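Local coordinates for protein Exo-beta-1,4-mannosidase (Rhizomucor miehei, PDB 4LYP) that probably hydrolyses terminal beta-linked mannose residues from manno-oligosaccharides, as a secreted fungal glycoside hydrolase of family 5, and also shows transglycosylation activity, at residues A89-E103 with M143-G157. Sequence-based numbering, arbitrary orientation. Where two conformers were deposited one is given.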
loop_
_atom_site.group_PDB
_atom_site.type_symbol
_atom_site.label_atom_id
_atom_site.label_comp_id
_atom_site.label_asym_id
_atom_site.label_seq_id
_atom_site.Cartn_x
_atom_site.Cartn_y
_atom_site.Cartn_z
ATOM N N ALA A 89 3.233 -11.843 -11.638
ATOM C CA ALA A 89 4.587 -12.261 -12.018
ATOM C C ALA A 89 4.729 -12.197 -13.525
ATOM O O ALA A 89 5.734 -11.710 -14.058
ATOM C CB ALA A 89 4.863 -13.666 -11.545
ATOM N N GLU A 90 3.677 -12.593 -14.272
ATOM C CA GLU A 90 3.720 -12.595 -15.757
ATOM C C GLU A 90 3.747 -11.161 -16.275
ATOM O O GLU A 90 4.291 -10.939 -17.353
ATOM C CB GLU A 90 2.538 -13.425 -16.308
ATOM C CG GLU A 90 2.814 -14.946 -16.015
ATOM C CD GLU A 90 1.614 -15.824 -16.236
ATOM O OE1 GLU A 90 0.417 -15.342 -16.306
ATOM O OE2 GLU A 90 1.851 -17.047 -16.196
ATOM N N MET A 91 3.196 -10.218 -15.544
ATOM C CA MET A 91 3.310 -8.838 -15.944
ATOM C C MET A 91 4.569 -8.144 -15.426
ATOM O O MET A 91 4.702 -6.914 -15.583
ATOM C CB MET A 91 2.062 -8.015 -15.698
ATOM C CG MET A 91 1.735 -7.651 -14.341
ATOM S SD MET A 91 0.131 -6.670 -14.246
ATOM C CE MET A 91 -0.731 -8.083 -14.274
ATOM N N GLY A 92 5.504 -8.916 -14.885
ATOM C CA GLY A 92 6.798 -8.367 -14.554
ATOM C C GLY A 92 6.903 -7.793 -13.142
ATOM O O GLY A 92 7.875 -7.076 -12.855
ATOM N N ILE A 93 5.917 -8.015 -12.266
ATOM C CA ILE A 93 5.940 -7.410 -10.915
ATOM C C ILE A 93 6.933 -8.186 -10.053
ATOM O O ILE A 93 6.897 -9.425 -9.969
ATOM C CB ILE A 93 4.497 -7.349 -10.352
ATOM C CG1 ILE A 93 3.667 -6.280 -11.131
ATOM C CG2 ILE A 93 4.450 -7.277 -8.837
ATOM C CD1 ILE A 93 2.150 -6.526 -11.089
ATOM N N ASN A 94 7.735 -7.427 -9.295
ATOM C CA ASN A 94 8.684 -8.021 -8.352
ATOM C C ASN A 94 8.393 -7.633 -6.891
ATOM O O ASN A 94 9.147 -8.072 -5.999
ATOM C CB ASN A 94 10.141 -7.744 -8.678
ATOM C CG ASN A 94 10.560 -6.324 -8.363
ATOM O OD1 ASN A 94 9.689 -5.444 -8.134
ATOM N ND2 ASN A 94 11.841 -6.038 -8.426
ATOM N N ASN A 95 7.359 -6.840 -6.612
ATOM C CA ASN A 95 7.181 -6.267 -5.300
ATOM C C ASN A 95 5.709 -5.990 -5.071
ATOM O O ASN A 95 5.049 -5.378 -5.920
ATOM C CB ASN A 95 7.980 -4.918 -5.193
ATOM C CG ASN A 95 7.888 -4.268 -3.826
ATOM O OD1 ASN A 95 7.103 -3.322 -3.638
ATOM N ND2 ASN A 95 8.659 -4.759 -2.871
ATOM N N LEU A 96 5.175 -6.548 -3.950
ATOM C CA LEU A 96 3.780 -6.254 -3.569
ATOM C C LEU A 96 3.783 -5.514 -2.232
ATOM O O LEU A 96 4.417 -5.928 -1.265
ATOM C CB LEU A 96 2.930 -7.519 -3.393
ATOM C CG LEU A 96 2.887 -8.423 -4.644
ATOM C CD1 LEU A 96 1.997 -9.618 -4.333
ATOM C CD2 LEU A 96 2.342 -7.677 -5.886
ATOM N N ARG A 97 3.058 -4.392 -2.223
ATOM C CA ARG A 97 2.718 -3.698 -0.962
ATOM C C ARG A 97 1.443 -4.341 -0.454
ATOM O O ARG A 97 0.432 -4.350 -1.159
ATOM C CB ARG A 97 2.616 -2.198 -1.213
ATOM C CG ARG A 97 2.252 -1.437 0.045
ATOM C CD ARG A 97 2.547 0.038 -0.145
ATOM N NE ARG A 97 2.061 0.847 0.996
ATOM C CZ ARG A 97 0.946 1.564 1.036
ATOM N NH1 ARG A 97 0.039 1.473 0.073
ATOM N NH2 ARG A 97 0.705 2.315 2.110
ATOM N N VAL A 98 1.512 -4.912 0.735
ATOM C CA VAL A 98 0.460 -5.742 1.275
ATOM C C VAL A 98 0.063 -5.197 2.660
ATOM O O VAL A 98 0.806 -4.483 3.292
ATOM C CB VAL A 98 0.831 -7.239 1.307
ATOM C CG1 VAL A 98 1.220 -7.688 -0.093
ATOM C CG2 VAL A 98 1.900 -7.518 2.322
ATOM N N MET A 99 -1.102 -5.617 3.089
ATOM C CA MET A 99 -1.588 -5.204 4.399
ATOM C C MET A 99 -1.432 -6.355 5.399
ATOM O O MET A 99 -1.945 -7.397 5.254
ATOM C CB MET A 99 -3.047 -4.745 4.275
ATOM C CG MET A 99 -3.656 -4.142 5.549
ATOM S SD MET A 99 -2.707 -2.821 6.424
ATOM C CE MET A 99 -4.183 -1.859 6.471
ATOM N N ALA A 100 -0.661 -6.077 6.442
ATOM C CA ALA A 100 -0.325 -7.026 7.493
ATOM C C ALA A 100 -0.998 -6.604 8.817
ATOM O O ALA A 100 -0.407 -6.748 9.912
ATOM C CB ALA A 100 1.142 -7.182 7.655
ATOM N N SER A 101 -2.216 -6.082 8.702
ATOM C CA SER A 101 -3.014 -5.714 9.855
ATOM C C SER A 101 -4.462 -5.637 9.362
ATOM O O SER A 101 -4.704 -5.387 8.184
ATOM C CB SER A 101 -2.589 -4.356 10.424
ATOM O OG SER A 101 -2.960 -3.276 9.583
ATOM N N SER A 102 -5.379 -5.821 10.318
ATOM C CA SER A 102 -6.786 -5.392 10.145
ATOM C C SER A 102 -7.450 -5.628 11.483
ATOM O O SER A 102 -7.322 -6.691 12.068
ATOM C CB SER A 102 -7.505 -6.066 9.004
ATOM O OG SER A 102 -7.512 -7.424 9.140
ATOM N N GLU A 103 -8.214 -4.642 11.919
ATOM C CA GLU A 103 -8.788 -4.637 13.240
ATOM C C GLU A 103 -10.287 -4.822 13.171
ATOM O O GLU A 103 -10.979 -4.238 12.313
ATOM C CB GLU A 103 -8.413 -3.351 13.993
ATOM C CG GLU A 103 -6.925 -3.272 14.328
ATOM C CD GLU A 103 -6.054 -2.807 13.144
ATOM O OE1 GLU A 103 -6.373 -1.892 12.416
ATOM O OE2 GLU A 103 -4.922 -3.394 13.063
ATOM N N MET A 143 9.097 -12.437 -5.520
ATOM C CA MET A 143 8.653 -11.114 -5.170
ATOM C C MET A 143 9.085 -10.754 -3.750
ATOM O O MET A 143 9.189 -11.649 -2.909
ATOM C CB MET A 143 7.136 -10.999 -5.293
ATOM C CG MET A 143 6.615 -11.220 -6.710
ATOM S SD MET A 143 4.812 -11.156 -6.675
ATOM C CE MET A 143 4.421 -11.474 -8.396
ATOM N N THR A 144 9.153 -9.454 -3.477
ATOM C CA THR A 144 9.343 -9.020 -2.077
ATOM C C THR A 144 8.103 -8.237 -1.636
ATOM O O THR A 144 7.325 -7.733 -2.469
ATOM C CB THR A 144 10.583 -8.132 -1.909
ATOM O OG1 THR A 144 10.488 -6.978 -2.784
ATOM C CG2 THR A 144 11.848 -8.928 -2.170
ATOM N N ALA A 145 7.916 -8.172 -0.321
ATOM C CA ALA A 145 6.742 -7.590 0.285
ATOM C C ALA A 145 7.103 -6.329 1.078
ATOM O O ALA A 145 8.040 -6.312 1.883
ATOM C CB ALA A 145 6.085 -8.565 1.243
ATOM N N VAL A 146 6.272 -5.312 0.921
ATOM C CA VAL A 146 6.237 -4.170 1.847
ATOM C C VAL A 146 5.066 -4.454 2.804
ATOM O O VAL A 146 3.906 -4.568 2.342
ATOM C CB VAL A 146 6.054 -2.815 1.113
ATOM C CG1 VAL A 146 5.841 -1.698 2.086
ATOM C CG2 VAL A 146 7.266 -2.570 0.210
ATOM N N MET A 147 5.391 -4.654 4.083
ATOM C CA MET A 147 4.409 -5.151 5.071
ATOM C C MET A 147 3.820 -3.962 5.844
ATOM O O MET A 147 4.457 -3.467 6.774
ATOM C CB MET A 147 5.081 -6.076 6.028
ATOM C CG MET A 147 5.592 -7.400 5.395
ATOM S SD MET A 147 4.269 -8.554 5.041
ATOM C CE MET A 147 4.098 -9.271 6.684
ATOM N N THR A 148 2.655 -3.495 5.435
ATOM C CA THR A 148 2.010 -2.330 6.077
ATOM C C THR A 148 1.393 -2.791 7.401
ATOM O O THR A 148 0.540 -3.691 7.416
ATOM C CB THR A 148 0.999 -1.691 5.174
ATOM O OG1 THR A 148 1.635 -1.405 3.891
ATOM C CG2 THR A 148 0.441 -0.405 5.733
ATOM N N LEU A 149 1.866 -2.226 8.522
ATOM C CA LEU A 149 1.492 -2.739 9.856
ATOM C C LEU A 149 0.267 -2.086 10.454
ATOM O O LEU A 149 -0.201 -2.532 11.534
ATOM C CB LEU A 149 2.692 -2.601 10.779
ATOM C CG LEU A 149 3.845 -3.538 10.476
ATOM C CD1 LEU A 149 5.137 -2.978 11.085
ATOM C CD2 LEU A 149 3.516 -4.908 11.048
ATOM N N GLY A 150 -0.251 -1.040 9.826
ATOM C CA GLY A 150 -1.428 -0.332 10.345
ATOM C C GLY A 150 -1.954 0.589 9.308
ATOM O O GLY A 150 -1.450 0.580 8.165
ATOM N N ASN A 151 -2.920 1.400 9.697
ATOM C CA ASN A 151 -3.635 2.207 8.687
ATOM C C ASN A 151 -4.222 3.395 9.368
ATOM O O ASN A 151 -4.923 3.226 10.382
ATOM C CB ASN A 151 -4.733 1.359 8.047
ATOM C CG ASN A 151 -5.379 1.967 6.819
ATOM O OD1 ASN A 151 -5.010 3.052 6.333
ATOM N ND2 ASN A 151 -6.307 1.214 6.273
ATOM N N PHE A 152 -3.973 4.597 8.905
ATOM C CA PHE A 152 -4.697 5.740 9.446
ATOM C C PHE A 152 -6.191 5.542 9.185
ATOM O O PHE A 152 -7.014 5.960 10.038
ATOM C CB PHE A 152 -4.177 7.032 8.837
ATOM C CG PHE A 152 -4.798 8.225 9.500
ATOM C CD1 PHE A 152 -4.260 8.714 10.698
ATOM C CD2 PHE A 152 -5.985 8.812 9.001
ATOM C CE1 PHE A 152 -4.849 9.763 11.365
ATOM C CE2 PHE A 152 -6.584 9.888 9.687
ATOM C CZ PHE A 152 -5.993 10.348 10.879
ATOM N N TRP A 153 -6.535 5.072 7.990
ATOM C CA TRP A 153 -7.900 5.080 7.523
ATOM C C TRP A 153 -8.698 3.899 8.013
ATOM O O TRP A 153 -8.210 2.925 8.636
ATOM C CB TRP A 153 -7.936 5.211 5.989
ATOM C CG TRP A 153 -7.229 6.439 5.548
ATOM C CD1 TRP A 153 -6.026 6.498 4.880
ATOM C CD2 TRP A 153 -7.603 7.811 5.777
ATOM N NE1 TRP A 153 -5.624 7.821 4.708
ATOM C CE2 TRP A 153 -6.588 8.637 5.244
ATOM C CE3 TRP A 153 -8.716 8.419 6.431
ATOM C CZ2 TRP A 153 -6.635 10.026 5.331
ATOM C CZ3 TRP A 153 -8.725 9.803 6.539
ATOM C CH2 TRP A 153 -7.706 10.612 5.991
ATOM N N GLN A 154 -10.002 3.943 7.682
ATOM C CA GLN A 154 -11.005 3.079 8.338
ATOM C C GLN A 154 -11.205 1.745 7.688
ATOM O O GLN A 154 -11.904 0.881 8.245
ATOM C CB GLN A 154 -12.353 3.824 8.409
ATOM C CG GLN A 154 -13.103 4.051 7.076
ATOM C CD GLN A 154 -12.657 5.282 6.282
ATOM O OE1 GLN A 154 -11.500 5.733 6.319
ATOM N NE2 GLN A 154 -13.616 5.837 5.513
ATOM N N TRP A 155 -10.602 1.490 6.519
ATOM C CA TRP A 155 -10.929 0.281 5.720
ATOM C C TRP A 155 -10.309 -0.963 6.210
ATOM O O TRP A 155 -10.651 -2.060 5.766
ATOM C CB TRP A 155 -10.681 0.557 4.263
ATOM C CG TRP A 155 -9.303 1.026 3.873
ATOM C CD1 TRP A 155 -8.899 2.339 3.624
ATOM C CD2 TRP A 155 -8.145 0.152 3.575
ATOM N NE1 TRP A 155 -7.594 2.339 3.214
ATOM C CE2 TRP A 155 -7.101 1.039 3.141
ATOM C CE3 TRP A 155 -7.888 -1.206 3.638
ATOM C CZ2 TRP A 155 -5.844 0.583 2.761
ATOM C CZ3 TRP A 155 -6.661 -1.653 3.240
ATOM C CH2 TRP A 155 -5.623 -0.765 2.801
ATOM N N SER A 156 -9.409 -0.855 7.212
ATOM C CA SER A 156 -8.893 -2.006 7.923
ATOM C C SER A 156 -9.125 -1.820 9.436
ATOM O O SER A 156 -8.403 -2.405 10.260
ATOM C CB SER A 156 -7.414 -2.238 7.603
ATOM O OG SER A 156 -6.670 -1.086 7.971
ATOM N N GLY A 157 -10.097 -0.972 9.818
ATOM C CA GLY A 157 -10.256 -0.585 11.226
ATOM C C GLY A 157 -9.305 0.581 11.505
ATOM O O GLY A 157 -9.729 1.744 11.474
HETATM O O HOH W 1 -5.138 -1.550 10.115
HETATM O O HOH W 2 -2.495 -2.070 13.210
HETATM O O HOH W 3 -3.874 0.300 12.219
#
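The backbone N and O of Leu96 bond Thr144 O and Val146 N, and those of Val98 bond Val146 O and Thr148 N, the alternating ladder of parallel strands; Val98 N to Val146 O (2.9 Å) is almost straight at 177°. On the barrel's inner face Asn95, with CG trans to the main-chain nitrogen (chi1 -178°), sends ND2 to Thr144 OG1 at 2.9 Å, the hydroxyl lying in the amide plane. Tyr55 OH shares this hydroxyl, satisfying it in the buried interior. Beside them the extended Arg97 carries its guanidinium past Val146 to a salt bridge with Glu337 and a hydrogen bond to Asn237. On the outer face apolar side chains pack: Val98 CG2 lies 3.8 Å from Met147 SD, while the extended Met143 passes Leu96 with SD 3.9 Å from CG, and its CE ends 3.9 Å from Ala89 CB. At the end of strand 95-99, Met99's flexible thioether turns toward Asn151 and Trp155 in one of two conformers. There Asn151 ND2 sits 3.2 Å above the Trp155 ring and bonds Ser156 OG. Water 1 links Ser101 OG, Ser156 OG and Glu103 OE1, which also accepts from Gly158 N. These neighbouring TIM-barrel strands are flanked by strands 53-61 and 230-234; helix 197-213 packs on Met147 and Leu149, and Trp153 reaches the guanidine pocket.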